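Local structure of putative nitroreductase (Thermotoga maritima, 1VKW) at residues R128-F133 with K147-T152; E35-D40 with Q94-C99; K72-L77 with D210-I215; T193-E196 with R200-V203. The protein probably acts as an oxidoreductase of the FMN-dependent nitroreductase clan, although its substrate and reaction are not established. All coordinates share one frame; numbering follows the deposited sequence.

Contact 1. Residues R128-F133 with K147-T152; sequences RPITSF and KIVEMT
The backbones of 128-133 and 147-152 come nearest at Ile130 and Glu150, whose CA atoms lie 7.1 Å apart; the first segment makes a weakly bonded helical turn beside a regular helix. Nearly all the contact falls to the Ile130 side chain. With CG1 anti to the backbone N (chi1 179°) and the chain nearly extended beyond it, Ile130 CD1 reaches the helix and meets Val149 CG1 at 3.3 Å, closer than methyl groups usually pack, so the exact fit is doubtful. Ile130 CG1 backs it up, 3.7 Å from the same Val149 CG1. Ile130 CD1 also touches the aliphatic part of Glu150, with CG 3.8 Å away, while the rest of that chain runs on extended toward its carboxylate. No hydrogen bond crosses. Each segment instead holds its own backbone: Ser132 OG and Ser132 N both reach Pro129 O, the hydroxyl at 2.7 Å in the carbonyl plane. On the helix, Thr152 OG1 and Thr152 N close on Ile148 O from opposite faces of its plane. Val149 also packs on Leu173, and Ile130 on Leu138. The arrangement is apolar docking of a single helical turn, through one isoleucine, onto helix 143-153, which itself packs against the sheet holding strand 172-176.

Contact 2. Residues E35-D40 with Q94-C99; sequences ERVKDD and QGFGTC
Gln94, at the C-terminal end of helix 74-93, bends back at chi2 (-67°) and brings OE1 within 3.6 Å of Asp40 OD2 on helix 35-43. The two chains meet at about a right angle, amide and carboxylate planes 76° apart, and no hydrogen bond links these two oxygens, both being acceptors. Asp40 is held from its own helix: Arg36 NE donates to Asp40 OD2 over 3.0 Å, nearly straight at 170°, on the syn side, somewhat tilted out of the carboxylate plane, and in the guanidinium plane, completing a salt bridge one turn apart. Gly95 follows with positive phi and two bonds back into the last helical turn. Phe96 then turns its ring toward the 35-40 helix, and its CZ touches Val37 CG1 at 3.9 Å, an oblique approach between two buried side chains. Beyond the contact the Phe96 ring stacks with Tyr117 and packs on Met33 and Leu91. From Gly97 the chain becomes strand, with backbone bonds from Gly97 to Gly116 and from Cys99 to Val114. This is a Schellman motif ending a helix, followed, after Phe96, by an outermost strand, within this chain, of a four-stranded antiparallel sheet, with helix 35-43 packed beside the turn.

Contact 3. Residues K72-L77 with D210-I215; sequences KHFDEL and DTYCLI
Tyr212 reaches from strand 211-215 to Phe74 and Asp75, in the first turn of helix 74-93. Starting at CB, the side chain puts CG opposite its own carbonyl carbon (chi1 -84°), which carries the ring off the strand toward the helix. The ring edge arrives first: Tyr212 CE1 lies 4.1 Å from Phe74 CE1, an edge-to-edge meeting, each atom near the plane of the other ring, with the two side chains running past each other in opposite directions. At the tip, Tyr212 OH is 3.0 Å from Asp75 OD1, probably a hydrogen bond, although the phenol proton has another acceptor within reach. Asp75 OD1 lies near the Tyr212 ring plane, while the carboxylate is turned almost perpendicular to it (89°). The same OD1 forms a salt bridge with Lys206 of the adjoining strand, so the cation, and probably the phenol too, use one oxygen; the nearby helix start, with His73 at the N-cap position, would also tend to favour the anion. Phe74 CZ meanwhile rests on the Asp210 backbone, 3.7 Å from CA, and its ring continues onto Pro180 and Leu183. The whole is helix-on-sheet packing, where the start of helix 74-93 lies beside strand 211-215 of an antiparallel sheet, two strands of which are tied by the disulfide Cys174-Cys213.

Contact 4. Residues T193-E196 with R200-V203; sequences TARE and REPV
Arg195 and Glu201 lie side by side and point the same way, their guanidinium and carboxylate planes only 29° apart, yet their charged atoms do not meet: Arg195 NH1 and Glu201 OE1 are 4.8 Å apart. It is the methylene part of the arginine that makes the touch, with Arg195 CD 3.6 Å from Glu201 OE1. Arg195 leaves the helix extended, CG opposite the backbone N, and bends only at chi3 (75°), so the guanidinium rises past the acid instead of closing on it. Glu201 has bent earlier, at chi2, and its other oxygen, OE2, is taken by Lys47 in a salt bridge and by Tyr191 in a hydrogen bond. Pro202 turns its ring toward the helix. Pro202 CG sits 3.9 Å from Ala194 CB and 3.8 Å from Arg195 N, and its CD lies 3.9 Å from Arg195 CB. One backbone oxygen adds to the fit: Arg200 O faces Arg195 CA at 3.4 Å, a CA-H...O contact with an angle of 158° at the hydrogen. Ala194 and Pro202 both go on to Leu214 of strand 211-215. No conventional hydrogen bond crosses, so between these segments the returning chain is packed by apolar contacts and one C-H...O contact, Glu201 being held by Lys47 and Tyr191; the opposite charges may attract weakly, without a salt bridge between them.

Overall arrangement
Contacts 1, 3 and 4 gather round one antiparallel sheet; contact 2 lies by the other, across the chain's centre from 1 and 3. Each has buried members (Val149; Val37 and Phe96; Tyr212; Ala194 and Pro202), but Glu150, Gln94, and Arg195 with Glu201 bring contacts 1, 2 and 4 to the surface, whereas contact 3 has no exposed touching residue. Ile148 and Met151 of contact 1 pack on Thr193 of contact 4. Contacts 3 and 4 share the sheet, Ile215 N lying 2.7 Å from Val203 O. Contacts 2 and 3 sit at the two ends of helix 74-93. Contact 1 is apolar, contact 4 sets apolar packing beside opposite charges that do not meet, contact 2 keeps its salt bridge within one helix, and only contact 3 has a probable conventional hydrogen bond across it.

Contact 1. Residues R128-F133 with K147-T152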
loop_
_atom_site.group_PDB
_atom_site.type_symbol
_atom_site.label_atom_id
_atom_site.label_comp_id
_atom_site.label_asym_id
_atom_site.label_seq_id
_atom_site.Cartn_x
_atom_site.Cartn_y
_atom_site.Cartn_z
ATOM N N ARG A 128 -1.397 -11.059 -13.407
ATOM C CA ARG A 128 -2.171 -11.271 -14.614
ATOM C C ARG A 128 -1.982 -10.051 -15.519
ATOM O O ARG A 128 -1.589 -8.971 -15.038
ATOM C CB ARG A 128 -3.639 -11.503 -14.259
ATOM C CG ARG A 128 -3.824 -12.748 -13.393
ATOM C CD ARG A 128 -5.255 -13.260 -13.319
ATOM N NE ARG A 128 -6.126 -12.309 -12.657
ATOM C CZ ARG A 128 -6.406 -12.308 -11.357
ATOM N NH1 ARG A 128 -5.875 -13.209 -10.534
ATOM N NH2 ARG A 128 -7.225 -11.383 -10.878
ATOM N N PRO A 129 -2.256 -10.212 -16.812
ATOM C CA PRO A 129 -2.077 -9.120 -17.778
ATOM C C PRO A 129 -2.911 -7.880 -17.453
ATOM O O PRO A 129 -4.044 -7.988 -16.991
ATOM C CB PRO A 129 -2.525 -9.743 -19.100
ATOM C CG PRO A 129 -2.408 -11.187 -18.894
ATOM C CD PRO A 129 -2.727 -11.441 -17.463
ATOM N N ILE A 130 -2.346 -6.700 -17.696
ATOM C CA ILE A 130 -3.024 -5.457 -17.328
ATOM C C ILE A 130 -4.416 -5.382 -17.934
ATOM O O ILE A 130 -5.346 -4.896 -17.283
ATOM C CB ILE A 130 -2.173 -4.204 -17.691
ATOM C CG1 ILE A 130 -2.918 -2.923 -17.316
ATOM C CG2 ILE A 130 -1.828 -4.173 -19.151
ATOM C CD1 ILE A 130 -1.970 -1.770 -17.018
ATOM N N THR A 131 -4.568 -5.888 -19.159
ATOM C CA THR A 131 -5.860 -5.840 -19.850
ATOM C C THR A 131 -6.915 -6.687 -19.152
ATOM O O THR A 131 -8.098 -6.473 -19.377
ATOM C CB THR A 131 -5.747 -6.305 -21.310
ATOM O OG1 THR A 131 -5.084 -7.567 -21.354
ATOM C CG2 THR A 131 -4.854 -5.366 -22.145
ATOM N N SER A 132 -6.499 -7.656 -18.332
ATOM C CA SER A 132 -7.457 -8.498 -17.614
ATOM C C SER A 132 -8.119 -7.735 -16.459
ATOM O O SER A 132 -9.179 -8.127 -15.966
ATOM C CB SER A 132 -6.786 -9.784 -17.112
ATOM O OG SER A 132 -5.996 -9.558 -15.960
ATOM N N PHE A 133 -7.498 -6.642 -16.045
ATOM C CA PHE A 133 -8.016 -5.793 -14.977
ATOM C C PHE A 133 -8.864 -4.626 -15.477
ATOM O O PHE A 133 -9.771 -4.147 -14.782
ATOM C CB PHE A 133 -6.852 -5.241 -14.170
ATOM C CG PHE A 133 -6.037 -6.298 -13.497
ATOM C CD1 PHE A 133 -6.494 -6.895 -12.340
ATOM C CD2 PHE A 133 -4.808 -6.682 -14.008
ATOM C CE1 PHE A 133 -5.746 -7.861 -11.705
ATOM C CE2 PHE A 133 -4.052 -7.651 -13.370
ATOM C CZ PHE A 133 -4.522 -8.235 -12.219
ATOM N N LYS A 147 0.311 4.575 -16.576
ATOM C CA LYS A 147 1.268 4.492 -15.470
ATOM C C LYS A 147 0.588 4.194 -14.128
ATOM O O LYS A 147 1.039 3.321 -13.378
ATOM C CB LYS A 147 2.081 5.782 -15.361
ATOM C CG LYS A 147 3.265 5.679 -14.406
ATOM C CD LYS A 147 4.174 6.898 -14.536
ATOM C CE LYS A 147 5.593 6.614 -14.019
ATOM N NZ LYS A 147 6.482 7.789 -14.203
ATOM N N ILE A 148 -0.495 4.908 -13.822
ATOM C CA ILE A 148 -1.217 4.683 -12.556
ATOM C C ILE A 148 -1.759 3.255 -12.483
ATOM O O ILE A 148 -1.656 2.618 -11.444
ATOM C CB ILE A 148 -2.361 5.695 -12.362
ATOM C CG1 ILE A 148 -1.800 7.104 -12.143
ATOM C CG2 ILE A 148 -3.207 5.304 -11.179
ATOM C CD1 ILE A 148 -2.798 8.188 -12.406
ATOM N N VAL A 149 -2.320 2.752 -13.581
ATOM C CA VAL A 149 -2.868 1.399 -13.592
ATOM C C VAL A 149 -1.780 0.347 -13.383
ATOM O O VAL A 149 -1.980 -0.623 -12.634
ATOM C CB VAL A 149 -3.662 1.094 -14.882
ATOM C CG1 VAL A 149 -4.123 -0.370 -14.890
ATOM C CG2 VAL A 149 -4.908 1.972 -14.950
ATOM N N GLU A 150 -0.647 0.531 -14.054
ATOM C CA GLU A 150 0.486 -0.369 -13.908
ATOM C C GLU A 150 0.961 -0.413 -12.461
ATOM O O GLU A 150 1.256 -1.478 -11.924
ATOM C CB GLU A 150 1.637 0.059 -14.831
ATOM C CG GLU A 150 1.371 -0.202 -16.308
ATOM C CD GLU A 150 2.332 0.500 -17.255
ATOM O OE1 GLU A 150 3.311 1.135 -16.798
ATOM O OE2 GLU A 150 2.111 0.401 -18.489
HETATM N N MSE A 151 1.031 0.750 -11.825
HETATM C CA MSE A 151 1.480 0.835 -10.424
HETATM C C MSE A 151 0.457 0.244 -9.458
HETATM O O MSE A 151 0.828 -0.318 -8.427
HETATM C CB MSE A 151 1.753 2.285 -10.035
HETATM C CG MSE A 151 2.902 2.918 -10.760
HETATM SE SE MSE A 151 4.612 2.010 -10.427
HETATM C CE MSE A 151 4.619 0.821 -12.052
ATOM N N THR A 152 -0.824 0.384 -9.791
ATOM C CA THR A 152 -1.909 -0.192 -9.005
ATOM C C THR A 152 -1.889 -1.732 -9.033
ATOM O O THR A 152 -2.091 -2.361 -7.992
ATOM C CB THR A 152 -3.282 0.342 -9.523
ATOM O OG1 THR A 152 -3.325 1.771 -9.398
ATOM C CG2 THR A 152 -4.445 -0.160 -8.680
#

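Contact 2. Residues E35-D40 with Q94-C99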
loop_
_atom_site.group_PDB
_atom_site.type_symbol
_atom_site.label_atom_id
_atom_site.label_comp_id
_atom_site.label_asym_id
_atom_site.label_seq_id
_atom_site.Cartn_x
_atom_site.Cartn_y
_atom_site.Cartn_z
ATOM N N GLU A 35 13.715 2.198 18.344
ATOM C CA GLU A 35 12.512 2.998 18.588
ATOM C C GLU A 35 12.432 4.134 17.565
ATOM O O GLU A 35 11.348 4.642 17.263
ATOM C CB GLU A 35 12.515 3.562 20.011
ATOM N N ARG A 36 13.594 4.520 17.038
ATOM C CA ARG A 36 13.696 5.511 15.972
ATOM C C ARG A 36 12.820 5.172 14.765
ATOM O O ARG A 36 12.229 6.070 14.168
ATOM C CB ARG A 36 15.161 5.668 15.548
ATOM C CG ARG A 36 15.407 6.702 14.466
ATOM C CD ARG A 36 15.676 6.106 13.095
ATOM N NE ARG A 36 15.589 7.107 12.034
ATOM C CZ ARG A 36 16.500 8.050 11.799
ATOM N NH1 ARG A 36 17.602 8.149 12.539
ATOM N NH2 ARG A 36 16.306 8.907 10.802
ATOM N N VAL A 37 12.729 3.892 14.407
ATOM C CA VAL A 37 11.864 3.488 13.292
ATOM C C VAL A 37 10.388 3.518 13.695
ATOM O O VAL A 37 9.532 3.787 12.858
ATOM C CB VAL A 37 12.255 2.115 12.664
ATOM C CG1 VAL A 37 13.724 2.116 12.238
ATOM C CG2 VAL A 37 11.965 0.952 13.594
ATOM N N LYS A 38 10.090 3.261 14.969
ATOM C CA LYS A 38 8.736 3.485 15.485
ATOM C C LYS A 38 8.394 4.972 15.368
ATOM O O LYS A 38 7.308 5.328 14.900
ATOM C CB LYS A 38 8.595 3.020 16.940
ATOM C CG LYS A 38 7.147 2.962 17.430
ATOM C CD LYS A 38 7.037 2.543 18.901
ATOM C CE LYS A 38 5.586 2.615 19.381
ATOM N NZ LYS A 38 5.302 1.708 20.526
ATOM N N ASP A 39 9.335 5.827 15.777
ATOM C CA ASP A 39 9.174 7.282 15.656
ATOM C C ASP A 39 8.880 7.680 14.214
ATOM O O ASP A 39 7.935 8.425 13.946
ATOM C CB ASP A 39 10.428 8.029 16.142
ATOM C CG ASP A 39 10.660 7.897 17.641
ATOM O OD1 ASP A 39 9.803 7.324 18.350
ATOM O OD2 ASP A 39 11.685 8.340 18.200
ATOM N N ASP A 40 9.686 7.165 13.289
ATOM C CA ASP A 40 9.532 7.465 11.867
ATOM C C ASP A 40 8.122 7.118 11.356
ATOM O O ASP A 40 7.512 7.905 10.633
ATOM C CB ASP A 40 10.593 6.722 11.046
ATOM C CG ASP A 40 11.996 7.279 11.243
ATOM O OD1 ASP A 40 12.214 8.100 12.158
ATOM O OD2 ASP A 40 12.954 6.942 10.519
ATOM N N GLN A 94 12.155 3.022 3.335
ATOM C CA GLN A 94 13.180 2.989 4.386
ATOM C C GLN A 94 14.075 1.743 4.270
ATOM O O GLN A 94 15.049 1.609 5.011
ATOM C CB GLN A 94 12.538 3.060 5.780
ATOM C CG GLN A 94 11.746 4.346 6.049
ATOM C CD GLN A 94 12.619 5.591 6.110
ATOM O OE1 GLN A 94 13.337 5.807 7.088
ATOM N NE2 GLN A 94 12.538 6.423 5.079
ATOM N N GLY A 95 13.738 0.838 3.348
ATOM C CA GLY A 95 14.572 -0.332 3.058
ATOM C C GLY A 95 14.106 -1.635 3.688
ATOM O O GLY A 95 14.832 -2.634 3.656
ATOM N N PHE A 96 12.906 -1.632 4.264
ATOM C CA PHE A 96 12.385 -2.803 4.973
ATOM C C PHE A 96 11.552 -3.705 4.076
ATOM O O PHE A 96 10.751 -3.228 3.266
ATOM C CB PHE A 96 11.516 -2.372 6.156
ATOM C CG PHE A 96 12.278 -1.686 7.236
ATOM C CD1 PHE A 96 13.096 -2.413 8.086
ATOM C CD2 PHE A 96 12.191 -0.312 7.401
ATOM C CE1 PHE A 96 13.812 -1.784 9.089
ATOM C CE2 PHE A 96 12.906 0.327 8.401
ATOM C CZ PHE A 96 13.718 -0.411 9.250
ATOM N N GLY A 97 11.729 -5.011 4.241
ATOM C CA GLY A 97 10.834 -5.990 3.639
ATOM C C GLY A 97 9.535 -5.994 4.423
ATOM O O GLY A 97 9.531 -5.692 5.613
ATOM N N THR A 98 8.431 -6.301 3.754
ATOM C CA THR A 98 7.129 -6.389 4.411
ATOM C C THR A 98 6.382 -7.609 3.917
ATOM O O THR A 98 6.710 -8.166 2.870
ATOM C CB THR A 98 6.270 -5.112 4.149
ATOM O OG1 THR A 98 6.126 -4.885 2.739
ATOM C CG2 THR A 98 6.956 -3.858 4.656
ATOM N N CYS A 99 5.374 -8.015 4.681
ATOM C CA CYS A 99 4.432 -9.037 4.251
ATOM C C CYS A 99 3.119 -8.892 5.026
ATOM O O CYS A 99 3.111 -8.793 6.261
ATOM C CB CYS A 99 5.023 -10.438 4.430
ATOM S SG CYS A 99 3.911 -11.818 4.034
#

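Contact 3. Residues K72-L77 with D210-I215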
loop_
_atom_site.group_PDB
_atom_site.type_symbol
_atom_site.label_atom_id
_atom_site.label_comp_id
_atom_site.label_asym_id
_atom_site.label_seq_id
_atom_site.Cartn_x
_atom_site.Cartn_y
_atom_site.Cartn_z
ATOM N N LYS A 72 -15.303 -5.456 11.061
ATOM C CA LYS A 72 -15.529 -6.290 9.880
ATOM C C LYS A 72 -16.719 -5.734 9.102
ATOM O O LYS A 72 -17.795 -6.343 9.056
ATOM C CB LYS A 72 -15.794 -7.747 10.282
ATOM N N HIS A 73 -16.522 -4.548 8.539
ATOM C CA HIS A 73 -17.502 -3.897 7.680
ATOM C C HIS A 73 -16.725 -3.430 6.459
ATOM O O HIS A 73 -15.533 -3.146 6.564
ATOM C CB HIS A 73 -18.143 -2.701 8.388
ATOM C CG HIS A 73 -19.146 -3.077 9.437
ATOM N ND1 HIS A 73 -18.958 -2.811 10.775
ATOM C CD2 HIS A 73 -20.349 -3.691 9.340
ATOM C CE1 HIS A 73 -20.001 -3.245 11.460
ATOM N NE2 HIS A 73 -20.862 -3.782 10.611
ATOM N N PHE A 74 -17.391 -3.338 5.313
ATOM C CA PHE A 74 -16.698 -3.029 4.065
ATOM C C PHE A 74 -15.823 -1.757 4.135
ATOM O O PHE A 74 -14.602 -1.810 3.875
ATOM C CB PHE A 74 -17.704 -2.928 2.911
ATOM C CG PHE A 74 -17.063 -2.982 1.549
ATOM C CD1 PHE A 74 -16.668 -1.817 0.908
ATOM C CD2 PHE A 74 -16.858 -4.204 0.910
ATOM C CE1 PHE A 74 -16.077 -1.862 -0.352
ATOM C CE2 PHE A 74 -16.265 -4.258 -0.352
ATOM C CZ PHE A 74 -15.872 -3.085 -0.980
ATOM N N ASP A 75 -16.431 -0.625 4.492
ATOM C CA ASP A 75 -15.721 0.672 4.445
ATOM C C ASP A 75 -14.520 0.724 5.406
ATOM O O ASP A 75 -13.472 1.297 5.079
ATOM C CB ASP A 75 -16.687 1.833 4.749
ATOM C CG ASP A 75 -17.817 1.944 3.727
ATOM O OD1 ASP A 75 -17.636 1.484 2.578
ATOM O OD2 ASP A 75 -18.923 2.473 3.981
ATOM N N GLU A 76 -14.667 0.125 6.585
ATOM C CA GLU A 76 -13.589 0.151 7.574
ATOM C C GLU A 76 -12.417 -0.713 7.134
ATOM O O GLU A 76 -11.265 -0.407 7.447
ATOM C CB GLU A 76 -14.071 -0.297 8.953
ATOM C CG GLU A 76 -15.018 0.678 9.647
ATOM C CD GLU A 76 -16.479 0.305 9.503
ATOM O OE1 GLU A 76 -17.031 0.420 8.387
ATOM O OE2 GLU A 76 -17.087 -0.097 10.517
ATOM N N LEU A 77 -12.704 -1.797 6.421
ATOM C CA LEU A 77 -11.644 -2.665 5.915
ATOM C C LEU A 77 -10.905 -2.043 4.714
ATOM O O LEU A 77 -9.698 -2.220 4.578
ATOM C CB LEU A 77 -12.193 -4.046 5.567
ATOM C CG LEU A 77 -12.502 -4.934 6.777
ATOM C CD1 LEU A 77 -13.305 -6.135 6.336
ATOM C CD2 LEU A 77 -11.234 -5.368 7.498
ATOM N N ASP A 210 -19.322 -1.479 -3.876
ATOM C CA ASP A 210 -17.970 -2.057 -3.852
ATOM C C ASP A 210 -16.968 -1.367 -4.772
ATOM O O ASP A 210 -16.025 -1.993 -5.243
ATOM C CB ASP A 210 -18.057 -3.545 -4.196
ATOM C CG ASP A 210 -18.536 -3.799 -5.621
ATOM O OD1 ASP A 210 -18.837 -2.845 -6.368
ATOM O OD2 ASP A 210 -18.635 -4.948 -6.080
ATOM N N THR A 211 -17.169 -0.070 -5.000
ATOM C CA THR A 211 -16.319 0.706 -5.884
ATOM C C THR A 211 -15.891 1.975 -5.184
ATOM O O THR A 211 -16.686 2.600 -4.484
ATOM C CB THR A 211 -17.072 1.067 -7.176
ATOM O OG1 THR A 211 -17.462 -0.131 -7.842
ATOM C CG2 THR A 211 -16.150 1.781 -8.208
ATOM N N TYR A 212 -14.635 2.344 -5.388
ATOM C CA TYR A 212 -14.124 3.641 -4.965
ATOM C C TYR A 212 -13.515 4.282 -6.191
ATOM O O TYR A 212 -12.770 3.633 -6.920
ATOM C CB TYR A 212 -13.089 3.487 -3.857
ATOM C CG TYR A 212 -13.704 3.374 -2.484
ATOM C CD1 TYR A 212 -14.247 2.174 -2.043
ATOM C CD2 TYR A 212 -13.766 4.472 -1.636
ATOM C CE1 TYR A 212 -14.828 2.064 -0.789
ATOM C CE2 TYR A 212 -14.336 4.372 -0.375
ATOM C CZ TYR A 212 -14.862 3.165 0.047
ATOM O OH TYR A 212 -15.446 3.061 1.296
ATOM N N CYS A 213 -13.877 5.540 -6.431
ATOM C CA CYS A 213 -13.360 6.289 -7.560
ATOM C C CYS A 213 -12.447 7.385 -7.075
ATOM O O CYS A 213 -12.668 7.996 -6.024
ATOM C CB CYS A 213 -14.491 6.894 -8.399
ATOM S SG CYS A 213 -15.486 5.663 -9.284
ATOM N N LEU A 214 -11.413 7.616 -7.866
ATOM C CA LEU A 214 -10.452 8.653 -7.620
ATOM C C LEU A 214 -10.691 9.751 -8.638
ATOM O O LEU A 214 -10.584 9.511 -9.839
ATOM C CB LEU A 214 -9.054 8.077 -7.818
ATOM C CG LEU A 214 -7.906 8.684 -7.043
ATOM C CD1 LEU A 214 -8.117 8.462 -5.554
ATOM C CD2 LEU A 214 -6.604 8.031 -7.521
ATOM N N ILE A 215 -11.037 10.946 -8.172
ATOM C CA ILE A 215 -11.055 12.097 -9.060
ATOM C C ILE A 215 -9.589 12.548 -9.176
ATOM O O ILE A 215 -9.006 13.052 -8.222
ATOM C CB ILE A 215 -11.977 13.215 -8.551
ATOM C CG1 ILE A 215 -13.409 12.687 -8.382
ATOM C CG2 ILE A 215 -12.004 14.363 -9.536
ATOM C CD1 ILE A 215 -14.320 13.630 -7.622
#

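Contact 4. Residues T193-E196 with R200-V203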
loop_
_atom_site.group_PDB
_atom_site.type_symbol
_atom_site.label_atom_id
_atom_site.label_comp_id
_atom_site.label_asym_id
_atom_site.label_seq_id
_atom_site.Cartn_x
_atom_site.Cartn_y
_atom_site.Cartn_z
ATOM N N THR A 193 0.205 7.537 -6.648
ATOM C CA THR A 193 0.826 7.798 -7.953
ATOM C C THR A 193 0.147 8.960 -8.670
ATOM O O THR A 193 0.819 9.809 -9.275
ATOM C CB THR A 193 0.834 6.548 -8.836
ATOM O OG1 THR A 193 -0.491 6.034 -8.962
ATOM C CG2 THR A 193 1.629 5.418 -8.179
ATOM N N ALA A 194 -1.181 9.037 -8.564
ATOM C CA ALA A 194 -1.920 10.163 -9.144
ATOM C C ALA A 194 -1.525 11.500 -8.501
ATOM O O ALA A 194 -1.427 12.525 -9.181
ATOM C CB ALA A 194 -3.427 9.928 -9.018
ATOM N N ARG A 195 -1.288 11.472 -7.193
ATOM C CA ARG A 195 -0.864 12.645 -6.443
ATOM C C ARG A 195 0.482 13.151 -6.962
ATOM O O ARG A 195 0.661 14.352 -7.178
ATOM C CB ARG A 195 -0.766 12.306 -4.950
ATOM C CG ARG A 195 -0.495 13.490 -4.044
ATOM C CD ARG A 195 -0.505 13.131 -2.559
ATOM N NE ARG A 195 0.703 12.411 -2.172
ATOM C CZ ARG A 195 0.939 11.919 -0.959
ATOM N NH1 ARG A 195 0.044 12.055 0.016
ATOM N NH2 ARG A 195 2.082 11.284 -0.721
ATOM N N GLU A 196 1.408 12.215 -7.162
ATOM C CA GLU A 196 2.716 12.504 -7.753
ATOM C C GLU A 196 2.615 13.021 -9.193
ATOM O O GLU A 196 3.251 14.022 -9.538
ATOM C CB GLU A 196 3.598 11.247 -7.709
ATOM C CG GLU A 196 4.969 11.396 -8.351
ATOM C CD GLU A 196 5.841 12.432 -7.665
ATOM O OE1 GLU A 196 5.704 12.615 -6.436
ATOM O OE2 GLU A 196 6.673 13.061 -8.357
ATOM N N ARG A 200 -1.453 17.296 -7.583
ATOM C CA ARG A 200 -2.636 17.770 -6.873
ATOM C C ARG A 200 -3.103 16.634 -5.973
ATOM O O ARG A 200 -2.761 15.477 -6.191
ATOM C CB ARG A 200 -3.771 18.116 -7.848
ATOM C CG ARG A 200 -3.409 19.032 -9.010
ATOM C CD ARG A 200 -3.508 20.497 -8.706
ATOM N NE ARG A 200 -4.892 20.905 -8.485
ATOM C CZ ARG A 200 -5.262 22.089 -8.012
ATOM N NH1 ARG A 200 -4.356 23.005 -7.695
ATOM N NH2 ARG A 200 -6.549 22.356 -7.848
ATOM N N GLU A 201 -3.929 16.971 -4.998
ATOM C CA GLU A 201 -4.544 15.998 -4.113
ATOM C C GLU A 201 -5.768 15.328 -4.770
ATOM O O GLU A 201 -6.799 15.982 -4.906
ATOM C CB GLU A 201 -4.981 16.750 -2.847
ATOM C CG GLU A 201 -5.492 15.877 -1.722
ATOM C CD GLU A 201 -4.388 15.073 -1.061
ATOM O OE1 GLU A 201 -3.206 15.200 -1.465
ATOM O OE2 GLU A 201 -4.710 14.307 -0.133
ATOM N N PRO A 202 -5.698 14.048 -5.159
ATOM C CA PRO A 202 -6.885 13.368 -5.710
ATOM C C PRO A 202 -7.993 13.276 -4.667
ATOM O O PRO A 202 -7.703 13.253 -3.466
ATOM C CB PRO A 202 -6.364 11.964 -6.068
ATOM C CG PRO A 202 -4.882 12.106 -6.113
ATOM C CD PRO A 202 -4.544 13.138 -5.102
ATOM N N VAL A 203 -9.245 13.256 -5.117
ATOM C CA VAL A 203 -10.380 13.096 -4.218
ATOM C C VAL A 203 -10.897 11.674 -4.355
ATOM O O VAL A 203 -11.107 11.200 -5.466
ATOM C CB VAL A 203 -11.523 14.088 -4.541
ATOM C CG1 VAL A 203 -12.743 13.845 -3.644
ATOM C CG2 VAL A 203 -11.028 15.513 -4.400
#